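Local coordinates for subtilisin-like protein (Prochloron didemni, PDB 3ZXY) that probably acts as a subtilisin-type serine endopeptidase, this chain being the protease domain of the larger PatA protein, crystallised with one engineered change at its predicted active site, at residues L245-C251 / C262-N268; V220-L225 / V240-L244; D30-T36 / C74-P80; L140-A144 / V154-L158. The protein carries 1 engineered substitution. All coordinates share one frame; numbering follows the deposited sequence.

Contact 1: residues L245-C251 / C262-N268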
loop_
_atom_site.group_PDB
_atom_site.type_symbol
_atom_site.label_atom_id
_atom_site.label_comp_id
_atom_site.label_asym_id
_atom_site.label_seq_id
_atom_site.Cartn_x
_atom_site.Cartn_y
_atom_site.Cartn_z
ATOM N N LEU A 245 -12.103 -2.568 6.727
ATOM C CA LEU A 245 -13.289 -1.830 6.336
ATOM C C LEU A 245 -14.352 -1.814 7.432
ATOM O O LEU A 245 -14.972 -0.784 7.685
ATOM C CB LEU A 245 -13.868 -2.382 5.021
ATOM C CG LEU A 245 -13.019 -2.153 3.779
ATOM C CD1 LEU A 245 -13.598 -2.977 2.636
ATOM C CD2 LEU A 245 -12.967 -0.678 3.408
ATOM N N GLN A 246 -14.560 -2.943 8.108
ATOM C CA GLN A 246 -15.600 -3.017 9.129
ATOM C C GLN A 246 -15.296 -2.184 10.363
ATOM O O GLN A 246 -16.200 -1.586 10.956
ATOM C CB GLN A 246 -15.828 -4.462 9.556
ATOM C CG GLN A 246 -16.948 -4.570 10.567
ATOM C CD GLN A 246 -17.609 -5.921 10.583
ATOM O OE1 GLN A 246 -17.700 -6.558 11.634
ATOM N NE2 GLN A 246 -18.139 -6.340 9.434
ATOM N N SER A 247 -14.023 -2.148 10.736
ATOM C CA SER A 247 -13.584 -1.433 11.921
ATOM C C SER A 247 -13.321 0.054 11.667
ATOM O O SER A 247 -13.150 0.814 12.613
ATOM C CB SER A 247 -12.343 -2.090 12.526
ATOM O OG SER A 247 -11.253 -2.088 11.622
ATOM N N ALA A 248 -13.369 0.492 10.412
ATOM C CA ALA A 248 -13.106 1.895 10.112
ATOM C C ALA A 248 -14.083 2.815 10.864
ATOM O O ALA A 248 -15.280 2.508 11.038
ATOM C CB ALA A 248 -13.211 2.136 8.606
ATOM N N LEU A 249 -13.576 3.955 11.323
ATOM C CA LEU A 249 -14.351 4.852 12.171
ATOM C C LEU A 249 -14.983 6.004 11.403
ATOM O O LEU A 249 -14.360 6.583 10.529
ATOM C CB LEU A 249 -13.449 5.423 13.254
ATOM C CG LEU A 249 -12.953 4.413 14.283
ATOM C CD1 LEU A 249 -11.696 4.950 14.959
ATOM C CD2 LEU A 249 -14.073 4.104 15.262
ATOM N N PRO A 250 -16.229 6.368 11.754
ATOM C CA PRO A 250 -16.849 7.596 11.202
ATOM C C PRO A 250 -16.059 8.874 11.455
ATOM O O PRO A 250 -15.241 8.944 12.377
ATOM C CB PRO A 250 -18.185 7.681 11.941
ATOM C CG PRO A 250 -18.470 6.302 12.403
ATOM C CD PRO A 250 -17.156 5.617 12.619
ATOM N N CYS A 251 -16.303 9.882 10.623
ATOM C CA CYS A 251 -15.641 11.179 10.761
ATOM C C CYS A 251 -16.481 12.115 11.621
ATOM O O CYS A 251 -17.710 12.027 11.623
ATOM C CB CYS A 251 -15.389 11.802 9.385
ATOM S SG CYS A 251 -14.116 10.946 8.437
ATOM N N CYS A 262 -15.396 10.906 3.953
ATOM C CA CYS A 262 -14.881 9.967 4.949
ATOM C C CYS A 262 -14.638 8.545 4.362
ATOM O O CYS A 262 -14.018 7.709 5.002
ATOM C CB CYS A 262 -15.851 9.896 6.122
ATOM S SG CYS A 262 -15.080 9.302 7.638
ATOM N N LEU A 263 -15.130 8.307 3.146
ATOM C CA LEU A 263 -15.044 7.001 2.490
ATOM C C LEU A 263 -15.756 5.986 3.372
ATOM O O LEU A 263 -16.821 6.319 3.928
ATOM C CB LEU A 263 -13.608 6.624 2.161
ATOM C CG LEU A 263 -12.771 7.717 1.468
ATOM C CD1 LEU A 263 -11.421 7.143 1.073
ATOM C CD2 LEU A 263 -13.487 8.331 0.260
ATOM N N ALA A 264 -15.228 4.770 3.513
ATOM C CA ALA A 264 -15.838 3.827 4.441
ATOM C C ALA A 264 -15.525 4.170 5.885
ATOM O O ALA A 264 -16.130 3.594 6.804
ATOM C CB ALA A 264 -15.398 2.410 4.125
ATOM N N GLY A 265 -14.567 5.073 6.093
ATOM C CA GLY A 265 -14.152 5.489 7.411
ATOM C C GLY A 265 -12.662 5.654 7.568
ATOM O O GLY A 265 -11.879 5.438 6.640
ATOM N N ARG A 266 -12.261 6.028 8.776
ATOM C CA ARG A 266 -10.874 6.199 9.127
ATOM C C ARG A 266 -10.232 4.910 9.631
ATOM O O ARG A 266 -10.848 4.183 10.432
ATOM C CB ARG A 266 -10.786 7.231 10.241
ATOM C CG ARG A 266 -11.292 8.596 9.827
ATOM C CD ARG A 266 -11.188 9.526 11.003
ATOM N NE ARG A 266 -12.260 9.300 11.967
ATOM C CZ ARG A 266 -12.110 9.148 13.286
ATOM N NH1 ARG A 266 -10.913 9.170 13.867
ATOM N NH2 ARG A 266 -13.192 8.986 14.043
ATOM N N LEU A 267 -8.996 4.661 9.213
ATOM C CA LEU A 267 -8.221 3.517 9.669
ATOM C C LEU A 267 -8.250 3.430 11.189
ATOM O O LEU A 267 -7.978 4.399 11.891
ATOM C CB LEU A 267 -6.777 3.648 9.206
ATOM C CG LEU A 267 -5.784 2.589 9.658
ATOM C CD1 LEU A 267 -6.140 1.225 9.098
ATOM C CD2 LEU A 267 -4.385 3.059 9.220
ATOM N N ASN A 268 -8.585 2.232 11.681
ATOM C CA ASN A 268 -8.752 1.993 13.107
ATOM C C ASN A 268 -8.007 0.707 13.454
ATOM O O ASN A 268 -8.594 -0.378 13.447
ATOM C CB ASN A 268 -10.247 1.873 13.418
ATOM C CG ASN A 268 -10.526 1.552 14.870
ATOM O OD1 ASN A 268 -9.627 1.659 15.722
ATOM N ND2 ASN A 268 -11.765 1.166 15.169
HETATM O O HOH W 1 -9.827 0.015 10.309
HETATM O O HOH W 2 -17.271 2.944 9.198
#
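A disulfide-closed loop follows helix 237-247 at the edge of the subtilase domain, where Leu249 and Arg266 form a single antiparallel bridge, a hydrogen-bonded pair. Leu249 N donates to Arg266 O and Arg266 N returns a nearly straight bond to Leu249 O (2.8 Å, 171° at the hydrogen). Cys251 and Cys262 tie the loop covalently, SG to SG, with a torsion of 85° about the bond. The type II' turn from Cys262 to Gly265 brings Gly265 CA against Ala248 CB; a side chain on Gly265 would collide with that methyl and, at these backbone angles, with the preceding carbonyl oxygen, so glycine suits the place.

Arg266 bends at chi3 (-77°) and grips Pro250 O side-on: NE lies 3.0 Å and NH2 2.6 Å from this one oxygen, which sits in the guanidinium plane, while Leu249 CB sits over one face, toward its rim. Cutting this side chain back to alanine removes both nitrogens, and Pro250 O would probably lose its grip on the facing segment beside the disulfide. Leu249 also lays its CG and CD1 against the amide of Asn268; Leu249 CD1 lies 3.6 Å from Asn268 CG. That amide works in two directions: OD1 accepts from Gly271 N at the start of helix 269-278, as an N-cap does, and Asn268 ND2 donates to Ser247 O at 2.9 Å, with the oxygen close to the amide plane.

Contact 2: residues V220-L225 / V240-L244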
loop_
_atom_site.group_PDB
_atom_site.type_symbol
_atom_site.label_atom_id
_atom_site.label_comp_id
_atom_site.label_asym_id
_atom_site.label_seq_id
_atom_site.Cartn_x
_atom_site.Cartn_y
_atom_site.Cartn_z
ATOM N N VAL A 220 -0.201 -2.115 8.047
ATOM C CA VAL A 220 -1.164 -2.598 9.039
ATOM C C VAL A 220 -1.779 -3.929 8.586
ATOM O O VAL A 220 -1.932 -4.865 9.399
ATOM C CB VAL A 220 -2.236 -1.542 9.343
ATOM C CG1 VAL A 220 -3.352 -2.153 10.197
ATOM C CG2 VAL A 220 -1.597 -0.338 10.029
ATOM N N ALA A 221 -2.130 -4.038 7.307
ATOM C CA ALA A 221 -2.660 -5.294 6.751
ATOM C C ALA A 221 -1.667 -6.426 6.963
ATOM O O ALA A 221 -2.053 -7.541 7.305
ATOM C CB ALA A 221 -3.028 -5.148 5.265
ATOM N N ALA A 222 -0.382 -6.139 6.776
ATOM C CA ALA A 222 0.651 -7.138 6.976
ATOM C C ALA A 222 0.723 -7.581 8.435
ATOM O O ALA A 222 0.890 -8.762 8.713
ATOM C CB ALA A 222 1.996 -6.610 6.488
ATOM N N LEU A 223 0.573 -6.648 9.368
ATOM C CA LEU A 223 0.535 -6.985 10.782
ATOM C C LEU A 223 -0.690 -7.830 11.128
ATOM O O LEU A 223 -0.588 -8.734 11.953
ATOM C CB LEU A 223 0.582 -5.732 11.653
ATOM C CG LEU A 223 1.873 -4.917 11.546
ATOM C CD1 LEU A 223 1.762 -3.706 12.453
ATOM C CD2 LEU A 223 3.102 -5.751 11.914
ATOM N N LEU A 224 -1.828 -7.548 10.508
ATOM C CA LEU A 224 -3.025 -8.371 10.743
ATOM C C LEU A 224 -2.840 -9.794 10.202
ATOM O O LEU A 224 -3.202 -10.766 10.865
ATOM C CB LEU A 224 -4.264 -7.688 10.166
ATOM C CG LEU A 224 -4.708 -6.440 10.936
ATOM C CD1 LEU A 224 -5.650 -5.608 10.068
ATOM C CD2 LEU A 224 -5.383 -6.823 12.257
ATOM N N LEU A 225 -2.266 -9.939 9.015
ATOM C CA LEU A 225 -1.906 -11.266 8.511
ATOM C C LEU A 225 -0.925 -11.972 9.433
ATOM O O LEU A 225 -1.023 -13.169 9.653
ATOM C CB LEU A 225 -1.318 -11.176 7.101
ATOM C CG LEU A 225 -2.254 -10.739 5.986
ATOM C CD1 LEU A 225 -1.441 -10.473 4.720
ATOM C CD2 LEU A 225 -3.297 -11.819 5.742
ATOM N N VAL A 240 -8.635 -9.760 5.883
ATOM C CA VAL A 240 -8.007 -8.596 6.485
ATOM C C VAL A 240 -8.585 -7.303 5.901
ATOM O O VAL A 240 -8.858 -6.340 6.634
ATOM C CB VAL A 240 -6.476 -8.674 6.362
ATOM C CG1 VAL A 240 -5.844 -7.306 6.607
ATOM C CG2 VAL A 240 -5.924 -9.763 7.297
ATOM N N ARG A 241 -8.807 -7.271 4.593
ATOM C CA ARG A 241 -9.520 -6.144 3.999
ATOM C C ARG A 241 -10.880 -5.904 4.660
ATOM O O ARG A 241 -11.246 -4.778 4.983
ATOM C CB ARG A 241 -9.715 -6.375 2.504
ATOM C CG ARG A 241 -10.481 -5.281 1.781
ATOM C CD ARG A 241 -10.584 -5.672 0.325
ATOM N NE ARG A 241 -11.394 -4.841 -0.510
ATOM C CZ ARG A 241 -12.667 -5.038 -0.824
ATOM N NH1 ARG A 241 -13.403 -6.019 -0.287
ATOM N NH2 ARG A 241 -13.226 -4.212 -1.693
ATOM N N GLN A 242 -11.629 -6.987 4.864
ATOM C CA GLN A 242 -12.971 -6.882 5.448
ATOM C C GLN A 242 -12.881 -6.333 6.881
ATOM O O GLN A 242 -13.701 -5.497 7.304
ATOM C CB GLN A 242 -13.659 -8.250 5.404
ATOM C CG GLN A 242 -15.158 -8.183 5.605
ATOM C CD GLN A 242 -15.935 -7.716 4.378
ATOM O OE1 GLN A 242 -15.360 -7.293 3.370
ATOM N NE2 GLN A 242 -17.246 -7.789 4.463
ATOM N N LEU A 243 -11.888 -6.809 7.628
ATOM C CA LEU A 243 -11.680 -6.327 8.997
ATOM C C LEU A 243 -11.347 -4.839 9.043
ATOM O O LEU A 243 -11.848 -4.105 9.891
ATOM C CB LEU A 243 -10.567 -7.116 9.700
ATOM C CG LEU A 243 -10.877 -8.574 10.022
ATOM C CD1 LEU A 243 -9.571 -9.317 10.288
ATOM C CD2 LEU A 243 -11.807 -8.675 11.215
ATOM N N LEU A 244 -10.495 -4.396 8.126
ATOM C CA LEU A 244 -10.116 -2.994 8.061
ATOM C C LEU A 244 -11.307 -2.125 7.694
ATOM O O LEU A 244 -11.499 -1.032 8.257
ATOM C CB LEU A 244 -8.958 -2.807 7.069
ATOM C CG LEU A 244 -7.603 -3.295 7.585
ATOM C CD1 LEU A 244 -6.570 -3.417 6.459
ATOM C CD2 LEU A 244 -7.107 -2.370 8.698
#
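Val240 drives its forked side chain into the hollow between Ala221, Leu224 and Leu225, the main bump in a wholly apolar helix-helix contact. The short axes of 220-225 and 240-244 pass 10.2 Å apart at 117°, and in these segments the touching residues span little more than a turn of each helix. Both branches of Val240 are used. Val240 CG1, anti to the backbone N (chi1 163°), comes down on Ala221, 3.8 Å from its CB, where the small alanine lets the valine approach the helix backbone. Val240 CG2 turns the other way and meets Leu225 CD2 at 3.7 Å, with Leu224 CB beside it.

One turn on, Leu244 supplies the second bump. Its CD2 touches both Leu224 CD1, 3.8 Å away, and Val220 CG1 at 4.0 Å, whereas its CD1 leans toward Ala221 CB. Leu224 CD1 in turn touches both bumps, Val240 CG1 and Leu244 CD2. With only the methyl of an alanine in place of Val240, a gap is likely to open over Ala221, and Leu225 CD2 would lose its contact with CG2. Branched aliphatic residues suit this interface, where no hydrogen bond crosses and the contact is apolar packing.

Around it, Ala221 and Leu225 also rest on Ile108 of strand 108-111, while Val220 and Leu224 touch Val269, Phe273 and Leu276 of helix 269-278, placing the contact between the central sheet and the C-terminal helix.

Contact 3: residues D30-T36 / C74-P80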
loop_
_atom_site.group_PDB
_atom_site.type_symbol
_atom_site.label_atom_id
_atom_site.label_comp_id
_atom_site.label_asym_id
_atom_site.label_seq_id
_atom_site.Cartn_x
_atom_site.Cartn_y
_atom_site.Cartn_z
ATOM N N ASP A 30 14.473 -7.809 5.187
ATOM C CA ASP A 30 14.550 -8.907 4.228
ATOM C C ASP A 30 13.824 -8.474 2.954
ATOM O O ASP A 30 12.606 -8.595 2.865
ATOM C CB ASP A 30 13.931 -10.194 4.786
ATOM C CG ASP A 30 14.125 -11.388 3.853
ATOM O OD1 ASP A 30 14.490 -11.187 2.680
ATOM O OD2 ASP A 30 13.924 -12.541 4.288
ATOM N N LEU A 31 14.578 -7.958 1.990
ATOM C CA LEU A 31 14.024 -7.436 0.739
ATOM C C LEU A 31 14.580 -8.202 -0.449
ATOM O O LEU A 31 15.774 -8.505 -0.491
ATOM C CB LEU A 31 14.383 -5.967 0.578
ATOM C CG LEU A 31 13.912 -5.053 1.702
ATOM C CD1 LEU A 31 14.330 -3.622 1.429
ATOM C CD2 LEU A 31 12.410 -5.170 1.880
ATOM N N THR A 32 13.710 -8.532 -1.396
ATOM C CA THR A 32 14.128 -9.163 -2.634
ATOM C C THR A 32 13.642 -8.314 -3.778
ATOM O O THR A 32 12.478 -7.950 -3.815
ATOM C CB THR A 32 13.552 -10.583 -2.793
ATOM O OG1 THR A 32 13.894 -11.380 -1.645
ATOM C CG2 THR A 32 14.098 -11.246 -4.060
ATOM N N VAL A 33 14.542 -7.966 -4.686
ATOM C CA VAL A 33 14.183 -7.203 -5.868
ATOM C C VAL A 33 13.866 -8.179 -6.999
ATOM O O VAL A 33 14.651 -9.110 -7.279
ATOM C CB VAL A 33 15.321 -6.267 -6.279
ATOM C CG1 VAL A 33 14.968 -5.551 -7.572
ATOM C CG2 VAL A 33 15.608 -5.273 -5.166
ATOM N N LEU A 34 12.708 -7.969 -7.622
ATOM C CA LEU A 34 12.204 -8.800 -8.703
ATOM C C LEU A 34 12.166 -7.966 -9.983
ATOM O O LEU A 34 11.185 -7.268 -10.256
ATOM C CB LEU A 34 10.807 -9.328 -8.379
ATOM C CG LEU A 34 10.676 -10.214 -7.139
ATOM C CD1 LEU A 34 9.219 -10.584 -6.905
ATOM C CD2 LEU A 34 11.530 -11.462 -7.262
ATOM N N PRO A 35 13.247 -8.017 -10.768
ATOM C CA PRO A 35 13.270 -7.222 -11.986
ATOM C C PRO A 35 12.145 -7.622 -12.909
ATOM O O PRO A 35 11.913 -8.802 -13.157
ATOM C CB PRO A 35 14.629 -7.546 -12.610
ATOM C CG PRO A 35 15.443 -8.121 -11.512
ATOM C CD PRO A 35 14.485 -8.786 -10.581
ATOM N N THR A 36 11.427 -6.629 -13.390
ATOM C CA THR A 36 10.402 -6.891 -14.349
ATOM C C THR A 36 10.941 -6.135 -15.546
ATOM O O THR A 36 12.081 -6.416 -15.926
ATOM C CB THR A 36 9.041 -6.583 -13.713
ATOM O OG1 THR A 36 8.968 -7.382 -12.521
ATOM C CG2 THR A 36 7.892 -6.979 -14.619
ATOM N N CYS A 74 8.383 -8.342 8.093
ATOM C CA CYS A 74 7.763 -9.061 6.988
ATOM C C CYS A 74 8.764 -9.135 5.836
ATOM O O CYS A 74 9.693 -8.331 5.767
ATOM C CB CYS A 74 6.476 -8.359 6.542
ATOM S SG CYS A 74 5.140 -8.519 7.750
ATOM N N ARG A 75 8.571 -10.083 4.937
ATOM C CA ARG A 75 9.405 -10.176 3.732
ATOM C C ARG A 75 8.908 -9.223 2.658
ATOM O O ARG A 75 7.710 -9.192 2.353
ATOM C CB ARG A 75 9.392 -11.607 3.206
ATOM C CG ARG A 75 10.447 -12.506 3.827
ATOM C CD ARG A 75 10.689 -13.712 2.932
ATOM N NE ARG A 75 11.100 -13.302 1.585
ATOM C CZ ARG A 75 10.884 -13.994 0.464
ATOM N NH1 ARG A 75 10.241 -15.165 0.486
ATOM N NH2 ARG A 75 11.306 -13.506 -0.694
ATOM N N GLY A 76 9.822 -8.413 2.120
ATOM C CA GLY A 76 9.484 -7.422 1.108
ATOM C C GLY A 76 9.867 -7.908 -0.278
ATOM O O GLY A 76 10.971 -8.442 -0.482
ATOM N N LEU A 77 8.941 -7.738 -1.219
ATOM C CA LEU A 77 9.166 -8.034 -2.628
ATOM C C LEU A 77 9.128 -6.712 -3.370
ATOM O O LEU A 77 8.075 -6.042 -3.453
ATOM C CB LEU A 77 8.127 -9.012 -3.181
ATOM C CG LEU A 77 7.978 -10.355 -2.470
ATOM C CD1 LEU A 77 6.799 -11.111 -3.064
ATOM C CD2 LEU A 77 9.275 -11.162 -2.552
ATOM N N ILE A 78 10.284 -6.286 -3.863
ATOM C CA ILE A 78 10.364 -5.002 -4.551
ATOM C C ILE A 78 10.218 -5.248 -6.052
ATOM O O ILE A 78 11.034 -5.953 -6.647
ATOM C CB ILE A 78 11.696 -4.270 -4.283
ATOM C CG1 ILE A 78 11.978 -4.113 -2.778
ATOM C CG2 ILE A 78 11.717 -2.937 -5.009
ATOM C CD1 ILE A 78 10.831 -3.622 -1.945
ATOM N N VAL A 79 9.179 -4.663 -6.650
ATOM C CA VAL A 79 8.847 -4.905 -8.058
ATOM C C VAL A 79 8.769 -3.547 -8.745
ATOM O O VAL A 79 7.691 -2.940 -8.840
ATOM C CB VAL A 79 7.519 -5.695 -8.214
ATOM C CG1 VAL A 79 7.260 -6.052 -9.684
ATOM C CG2 VAL A 79 7.547 -6.964 -7.364
ATOM N N PRO A 80 9.921 -3.032 -9.208
ATOM C CA PRO A 80 9.870 -1.681 -9.761
ATOM C C PRO A 80 9.117 -1.637 -11.094
ATOM O O PRO A 80 9.408 -2.401 -12.032
ATOM C CB PRO A 80 11.348 -1.280 -9.879
ATOM C CG PRO A 80 12.073 -2.214 -8.988
ATOM C CD PRO A 80 11.306 -3.503 -9.066
HETATM O O HOH W 3 12.496 -10.807 0.545
HETATM O O HOH W 4 12.171 -7.705 6.665
HETATM O O HOH W 5 11.640 -3.901 -12.757
#
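Parallel beta pairing joins strand 30-33, the outermost strand, to strand 75-80 at one edge of the seven-stranded sheet of the subtilisin fold. The backbone ladder alternates in the parallel manner: Gly76 N binds Asp30 O, Thr32 N binds Gly76 O, Ile78 N binds Thr32 O, and Leu34 N binds Ile78 O at 2.8 Å. Thr32 thus uses both its N and its O, while Asp30 O and Leu34 N end the ladder.

On the face of Leu31 and Val33 the neighbours are Gly76 and Ile78. Leu31 CD2 lies 3.8 Å from Gly76 CA, in space that a side chain on Gly76 would occupy, and Val33 CG2 packs against Ile78 CB.

Asp30, Thr32, Arg75 and Leu77 share the other face. Past the outer strand, Leu34 CD1 meets Leu77 CB and lies 4.0 Å from Val79 CG2; Leu34 also touches Arg100 of helix 91-103. Asp30 CG stands anti to the backbone N (chi1 -174°), which sets Asp30 OD2 alongside the aliphatic part of Arg75, 3.5 Å from its CG. The salt bridge from Asp30 OD2 to Arg75 NE is long, 4.0 Å, with carboxylate and guanidinium planes 26° apart. A water does the closer work: it accepts from Arg75 NE at 3.0 Å, within the guanidinium plane, bonds Thr32 OG1 and can donate to Asp30 OD1, though other acceptors compete for its protons. Attraction between the charges is therefore probably modest and partly relayed by solvent, while the backbone ladder holds the edge strand.

Contact 4: residues L140-A144 / V154-L158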
loop_
_atom_site.group_PDB
_atom_site.type_symbol
_atom_site.label_atom_id
_atom_site.label_comp_id
_atom_site.label_asym_id
_atom_site.label_seq_id
_atom_site.Cartn_x
_atom_site.Cartn_y
_atom_site.Cartn_z
ATOM N N LEU A 140 -4.725 -6.258 -2.963
ATOM C CA LEU A 140 -4.158 -5.075 -3.588
ATOM C C LEU A 140 -4.612 -3.866 -2.767
ATOM O O LEU A 140 -5.807 -3.708 -2.522
ATOM C CB LEU A 140 -4.652 -4.974 -5.041
ATOM C CG LEU A 140 -3.773 -4.196 -6.021
ATOM C CD1 LEU A 140 -4.160 -4.470 -7.474
ATOM C CD2 LEU A 140 -3.849 -2.726 -5.694
ATOM N N VAL A 141 -3.652 -3.053 -2.329
ATOM C CA VAL A 141 -3.915 -1.837 -1.555
ATOM C C VAL A 141 -3.414 -0.700 -2.453
ATOM O O VAL A 141 -2.230 -0.687 -2.830
ATOM C CB VAL A 141 -3.171 -1.829 -0.204
ATOM C CG1 VAL A 141 -3.537 -0.583 0.587
ATOM C CG2 VAL A 141 -3.502 -3.086 0.615
ATOM N N ALA A 142 -4.293 0.247 -2.803
ATOM C CA ALA A 142 -3.977 1.227 -3.852
ATOM C C ALA A 142 -4.387 2.641 -3.493
ATOM O O ALA A 142 -5.433 2.855 -2.879
ATOM C CB ALA A 142 -4.620 0.819 -5.187
ATOM N N ALA A 143 -3.589 3.605 -3.946
ATOM C CA ALA A 143 -3.833 5.016 -3.658
ATOM C C ALA A 143 -5.079 5.551 -4.361
ATOM O O ALA A 143 -5.258 5.347 -5.564
ATOM C CB ALA A 143 -2.622 5.850 -4.079
ATOM N N ALA A 144 -5.919 6.263 -3.603
ATOM C CA ALA A 144 -7.149 6.857 -4.135
ATOM C C ALA A 144 -6.895 7.954 -5.162
ATOM O O ALA A 144 -7.761 8.226 -6.003
ATOM C CB ALA A 144 -7.991 7.431 -2.985
ATOM N N VAL A 154 -7.881 4.010 -11.060
ATOM C CA VAL A 154 -7.606 2.587 -11.122
ATOM C C VAL A 154 -6.110 2.386 -10.893
ATOM O O VAL A 154 -5.279 3.186 -11.356
ATOM C CB VAL A 154 -8.090 1.967 -12.455
ATOM C CG1 VAL A 154 -9.607 2.073 -12.557
ATOM C CG2 VAL A 154 -7.415 2.594 -13.680
ATOM N N PRO A 155 -5.739 1.316 -10.186
ATOM C CA PRO A 155 -6.568 0.191 -9.733
ATOM C C PRO A 155 -7.386 0.367 -8.459
ATOM O O PRO A 155 -8.122 -0.552 -8.094
ATOM C CB PRO A 155 -5.536 -0.915 -9.539
ATOM C CG PRO A 155 -4.305 -0.211 -9.138
ATOM C CD PRO A 155 -4.304 1.041 -9.968
ATOM N N ALA A 156 -7.271 1.494 -7.777
ATOM C CA ALA A 156 -7.991 1.685 -6.514
ATOM C C ALA A 156 -9.486 1.356 -6.581
ATOM O O ALA A 156 -10.033 0.852 -5.596
ATOM C CB ALA A 156 -7.798 3.098 -6.004
ATOM N N ALA A 157 -10.150 1.658 -7.698
ATOM C CA ALA A 157 -11.587 1.451 -7.857
ATOM C C ALA A 157 -12.012 0.036 -8.290
ATOM O O ALA A 157 -13.212 -0.250 -8.446
ATOM C CB ALA A 157 -12.157 2.479 -8.849
ATOM N N LEU A 158 -11.045 -0.858 -8.499
ATOM C CA LEU A 158 -11.349 -2.142 -9.118
ATOM C C LEU A 158 -11.792 -3.180 -8.089
ATOM O O LEU A 158 -11.594 -2.995 -6.899
ATOM C CB LEU A 158 -10.152 -2.624 -9.940
ATOM C CG LEU A 158 -9.833 -1.751 -11.161
ATOM C CD1 LEU A 158 -8.639 -2.332 -11.917
ATOM C CD2 LEU A 158 -11.019 -1.609 -12.094
HETATM O O HOH W 6 -5.039 3.518 -7.773
#
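Apolar contact carries most of this small, buried junction, in which segment 154-158, whose turn runs from Pro155 to Leu158, lies against strand 139-143 of the subtilase sheet. Ala142 CB is at its centre, 3.7 Å from Ala156 CA and 4.0 Å from Ala156 CB. The ring of Pro155 comes alongside, its CG 4.1 Å from Ala142 CB and slightly farther from Leu140 CD2. Alanines suit the place because small side chains let the turn's backbone approach the strand, the CA atoms of Ala142 and Ala156 coming within 4.8 Å. Pro155 follows a cis peptide bond and begins a type I turn, closed by Leu158 N bonding to Pro155 O.

Polar linkage is indirect. No direct hydrogen bond joins the segments; instead a water donates to Ala143 O at 2.9 Å and accepts from Ala156 N at 3.0 Å. Ala156 CB lies 3.4 Å from Ala143 O.

Strand 139-143 runs between strands 108-111 and 162-167; Ile111 of strand 108-111 and Leu94 of helix 91-103 also touch Pro155. Away from the turn, Ala143 packs on Thr210 and Thr214 of helix 210-230, its side chain about 5 Å from that of Ala211, the changed residue at the predicted catalytic serine position.

How the contacts relate
Along the chain the contacts follow in series: contact 3, then contact 4, contact 2 and contact 1. Contacts 3 and 4 reach the same parallel sheet, contact 3 at its edge and contact 4 through the fifth strand, with centres 20 Å apart and no touch. Contacts 2 and 1 share helix 237-247 and meet where Leu267 CD1 packs on Leu244 CD2 at 3.7 Å. Contact 2 also reaches contact 3 through Ala222 and Cys74, so helix 210-230 links the C-terminal region to the sheet edge. Contacts 1 and 3 lie on opposite sides of the chain's centre, 30 Å apart between centres. Contact 4 lies close to the engineered Ala211 position, while contacts 1 and 2 lie away from the predicted catalytic residues.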